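DNA annealing helicase and endonuclease ZRANB3 (Homo sapiens, PDB 5MKW) anneals DNA and, through the HNH endonuclease domain of this chain, cuts it, helping stalled or collapsed replication forks restart and limiting inappropriate recombination. Local coordinates at residues T49-L54 and N60-N65. Sequence-based numbering, arbitrary orientation. Where two conformers were deposited one is given.
Sequences TWTSKL and NEMIRN
Met62 reaches from helix 56-64 to Leu54 and Thr51, which sit on the 3-10 turn and loop just before that helix. The contact belongs to the helical part of the HNH domain, where residues 49-54 link helix 39-47 to helix 56-64. It is apolar, with no hydrogen bond between the two segments. Its three touching residues are buried.

The side chain of Met62 bridges most of the gap. CB leaves the helix toward the turn. CB and CG make no close contact with residues 49-54. Met62 SD is the first atom to do so, 3.8 Å from Leu54 CD1. The chain then bends by rotation about the CG-SD bond (chi3 87°), and this brings CE against both partners, so that the three methyl carbons make a nearly equilateral triangle. Met62 CE lies 3.7 Å from Leu54 CD1 and 3.9 Å from Thr51 CG2. The Leu54 and Met62 side chains cross at about a right angle.

Thr51 offers its methyl to Met62, while its OG1 hydrogen-bonds to Leu46 O in helix 39-47. Met62 packs on Leu46 too, so both segments are tied to that residue. Leu54 also touches Thr97 and Lys101 of helix 97-118, which begins between zinc ligands Cys96 and Cys99. The Leu54 side chain is about 10 Å from the zinc ion.

The turn is braced from within. Ser52 N and Ser52 OG reach Thr49 O from opposite faces of its carbonyl plane, at 2.9 and 3.1 Å. Thr51 CG2 also sits 3.6 Å above one face of the Trp50 ring, offset toward its rim.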
ATOM      1  N   THR A  49      -4.963   8.709  12.570  1.00 23.28           N
ATOM      2  CA  THR A  49      -5.581   7.530  11.971  1.00 22.66           C
ATOM      3  C   THR A  49      -4.542   6.480  11.580  1.00 23.03           C
ATOM      4  O   THR A  49      -3.409   6.550  12.026  1.00 22.82           O
ATOM      5  CB  THR A  49      -6.553   7.952  10.838  1.00 22.34           C
ATOM      6  OG1 THR A  49      -7.390   6.865  10.529  1.00 21.86           O
ATOM      7  CG2 THR A  49      -5.858   8.436   9.619  1.00 23.37           C
ATOM      8  N   TRP A  50      -4.953   5.474  10.822  1.00 24.62           N
ATOM      9  CA  TRP A  50      -4.137   4.276  10.497  1.00 23.81           C
ATOM     10  C   TRP A  50      -2.815   4.606   9.842  1.00 22.28           C
ATOM     11  O   TRP A  50      -1.855   3.850   9.967  1.00 24.66           O
ATOM     12  CB  TRP A  50      -4.930   3.328   9.566  1.00 23.53           C
ATOM     13  CG  TRP A  50      -5.340   3.968   8.230  1.00 23.12           C
ATOM     14  CD1 TRP A  50      -6.540   4.537   7.927  1.00 25.86           C
ATOM     15  CD2 TRP A  50      -4.585   3.990   7.031  1.00 22.89           C
ATOM     16  NE1 TRP A  50      -6.563   4.945   6.606  1.00 23.52           N
ATOM     17  CE2 TRP A  50      -5.355   4.635   6.050  1.00 24.45           C
ATOM     18  CE3 TRP A  50      -3.355   3.470   6.666  1.00 23.17           C
ATOM     19  CZ2 TRP A  50      -4.921   4.775   4.741  1.00 23.83           C
ATOM     20  CZ3 TRP A  50      -2.872   3.733   5.407  1.00 22.43           C
ATOM     21  CH2 TRP A  50      -3.670   4.328   4.441  1.00 21.58           C
ATOM     22  N   THR A  51      -2.742   5.741   9.160  1.00 21.33           N
ATOM     23  CA  THR A  51      -1.456   6.230   8.589  1.00 23.69           C
ATOM     24  C   THR A  51      -0.333   6.509   9.655  1.00 24.11           C
ATOM     25  O   THR A  51       0.868   6.546   9.340  1.00 19.75           O
ATOM     26  CB  THR A  51      -1.706   7.539   7.797  1.00 23.63           C
ATOM     27  OG1 THR A  51      -2.623   8.370   8.532  1.00 24.14           O
ATOM     28  CG2 THR A  51      -2.291   7.238   6.438  1.00 22.31           C
ATOM     29  N   SER A  52      -0.728   6.647  10.912  1.00 24.24           N
ATOM     30  CA  SER A  52       0.247   6.905  11.976  1.00 25.20           C
ATOM     31  C   SER A  52       1.301   5.816  12.079  1.00 26.90           C
ATOM     32  O   SER A  52       2.399   6.042  12.622  1.00 24.88           O
ATOM     33  CB  SER A  52      -0.451   7.022  13.324  1.00 25.15           C
ATOM     34  OG  SER A  52      -0.962   5.760  13.738  1.00 24.67           O
ATOM     35  N   LYS A  53       1.003   4.660  11.505  1.00 25.08           N
ATOM     36  CA  LYS A  53       1.925   3.547  11.523  1.00 27.91           C
ATOM     37  C   LYS A  53       2.914   3.513  10.363  1.00 25.99           C
ATOM     38  O   LYS A  53       3.772   2.668  10.329  1.00 24.54           O
ATOM     39  CB  LYS A  53       1.151   2.243  11.556  1.00 32.89           C
ATOM     40  CG  LYS A  53       0.469   2.009  12.885  1.00 38.76           C
ATOM     41  CD  LYS A  53      -0.232   0.652  12.870  1.00 48.48           C
ATOM     42  CE  LYS A  53      -0.654   0.220  14.270  1.00 57.61           C
ATOM     43  NZ  LYS A  53      -0.725  -1.266  14.352  1.00 60.68           N
ATOM     44  N   LEU A  54       2.831   4.456   9.444  1.00 25.67           N
ATOM     45  CA  LEU A  54       3.765   4.510   8.322  1.00 23.22           C
ATOM     46  C   LEU A  54       5.112   5.063   8.782  1.00 23.48           C
ATOM     47  O   LEU A  54       5.160   5.773   9.769  1.00 26.43           O
ATOM     48  CB  LEU A  54       3.205   5.399   7.234  1.00 22.11           C
ATOM     49  CG  LEU A  54       1.980   4.809   6.508  1.00 21.43           C
ATOM     50  CD1 LEU A  54       1.227   5.878   5.771  1.00 21.24           C
ATOM     51  CD2 LEU A  54       2.416   3.667   5.581  1.00 21.59           C
ATOM     52  N   ASN A  60       6.482  12.401   6.270  1.00 23.20           N
ATOM     53  CA  ASN A  60       6.991  13.726   5.916  1.00 22.63           C
ATOM     54  C   ASN A  60       6.666  14.036   4.420  1.00 21.95           C
ATOM     55  O   ASN A  60       6.318  15.160   4.057  1.00 20.42           O
ATOM     56  CB  ASN A  60       8.497  13.818   6.131  1.00 23.57           C
ATOM     57  CG  ASN A  60       8.888  13.891   7.582  1.00 24.10           C
ATOM     58  OD1 ASN A  60       8.072  14.246   8.439  1.00 24.41           O
ATOM     59  ND2 ASN A  60      10.155  13.605   7.855  1.00 22.25           N
ATOM     60  N   GLU A  61       6.762  13.048   3.551  1.00 22.67           N
ATOM     61  CA  GLU A  61       6.415  13.297   2.125  1.00 24.92           C
ATOM     62  C   GLU A  61       4.937  13.582   1.944  1.00 22.60           C
ATOM     63  O   GLU A  61       4.529  14.377   1.079  1.00 22.61           O
ATOM     64  CB  GLU A  61       6.725  12.102   1.268  1.00 27.86           C
ATOM     65  CG  GLU A  61       8.199  11.872   1.018  1.00 33.59           C
ATOM     66  CD  GLU A  61       8.398  10.570   0.284  1.00 39.72           C
ATOM     67  OE1 GLU A  61       7.429  10.081  -0.377  1.00 42.71           O
ATOM     68  OE2 GLU A  61       9.497   9.989   0.421  1.00 49.83           O
ATOM     69  N   MET A  62       4.144  12.852   2.704  1.00 22.62           N
ATOM     70  CA  MET A  62       2.686  13.037   2.691  1.00 21.11           C
ATOM     71  C   MET A  62       2.222  14.403   3.208  1.00 21.82           C
ATOM     72  O   MET A  62       1.190  14.885   2.805  1.00 20.53           O
ATOM     73  CB  MET A  62       2.029  11.904   3.480  1.00 20.40           C
ATOM     74  CG  MET A  62       2.165  10.549   2.755  1.00 19.88           C
ATOM     75  SD  MET A  62       1.950   9.110   3.819  1.00 18.98           S
ATOM     76  CE  MET A  62       0.196   8.803   3.837  1.00 19.83           C
ATOM     77  N   ILE A  63       2.956  14.991   4.155  1.00 21.58           N
ATOM     78  CA  ILE A  63       2.632  16.338   4.631  1.00 22.19           C
ATOM     79  C   ILE A  63       2.934  17.375   3.547  1.00 22.63           C
ATOM     80  O   ILE A  63       2.196  18.337   3.351  1.00 21.42           O
ATOM     81  CB  ILE A  63       3.435  16.628   5.928  1.00 23.81           C
ATOM     82  CG1 ILE A  63       2.913  15.782   7.081  1.00 23.54           C
ATOM     83  CG2 ILE A  63       3.425  18.100   6.263  1.00 24.36           C
ATOM     84  CD1 ILE A  63       3.907  15.598   8.219  1.00 27.58           C
ATOM     85  N   ARG A  64       4.039  17.166   2.820  1.00 24.22           N
ATOM     86  CA  ARG A  64       4.464  18.110   1.800  0.50 24.97           C
ATOM     87  C   ARG A  64       3.548  17.993   0.587  1.00 23.41           C
ATOM     88  O   ARG A  64       3.127  18.993   0.013  1.00 21.81           O
ATOM     89  CB  ARG A  64       5.915  17.811   1.405  0.50 27.76           C
ATOM     90  CG  ARG A  64       6.483  18.669   0.295  0.50 29.46           C
ATOM     91  CD  ARG A  64       8.015  18.512   0.222  0.50 31.00           C
ATOM     92  NE  ARG A  64       8.580  17.779   1.366  0.50 30.53           N
ATOM     93  CZ  ARG A  64       8.998  16.522   1.305  0.50 30.88           C
ATOM     94  NH1 ARG A  64       8.903  15.862   0.163  0.50 33.02           N
ATOM     95  NH2 ARG A  64       9.497  15.913   2.376  0.50 30.86           N
ATOM     96  N   ASN A  65       3.316  16.762   0.152  1.00 22.15           N
ATOM     97  CA  ASN A  65       2.697  16.529  -1.140  1.00 21.85           C
ATOM     98  C   ASN A  65       2.147  15.125  -1.282  1.00 21.34           C
ATOM     99  O   ASN A  65       2.808  14.236  -1.822  1.00 17.54           O
ATOM    100  CB  ASN A  65       3.711  16.799  -2.243  1.00 22.70           C
ATOM    101  CG  ASN A  65       3.114  16.601  -3.639  1.00 24.34           C
ATOM    102  OD1 ASN A  65       1.923  16.841  -3.875  1.00 24.16           O
ATOM    103  ND2 ASN A  65       3.940  16.191  -4.556  1.00 21.94           N
TER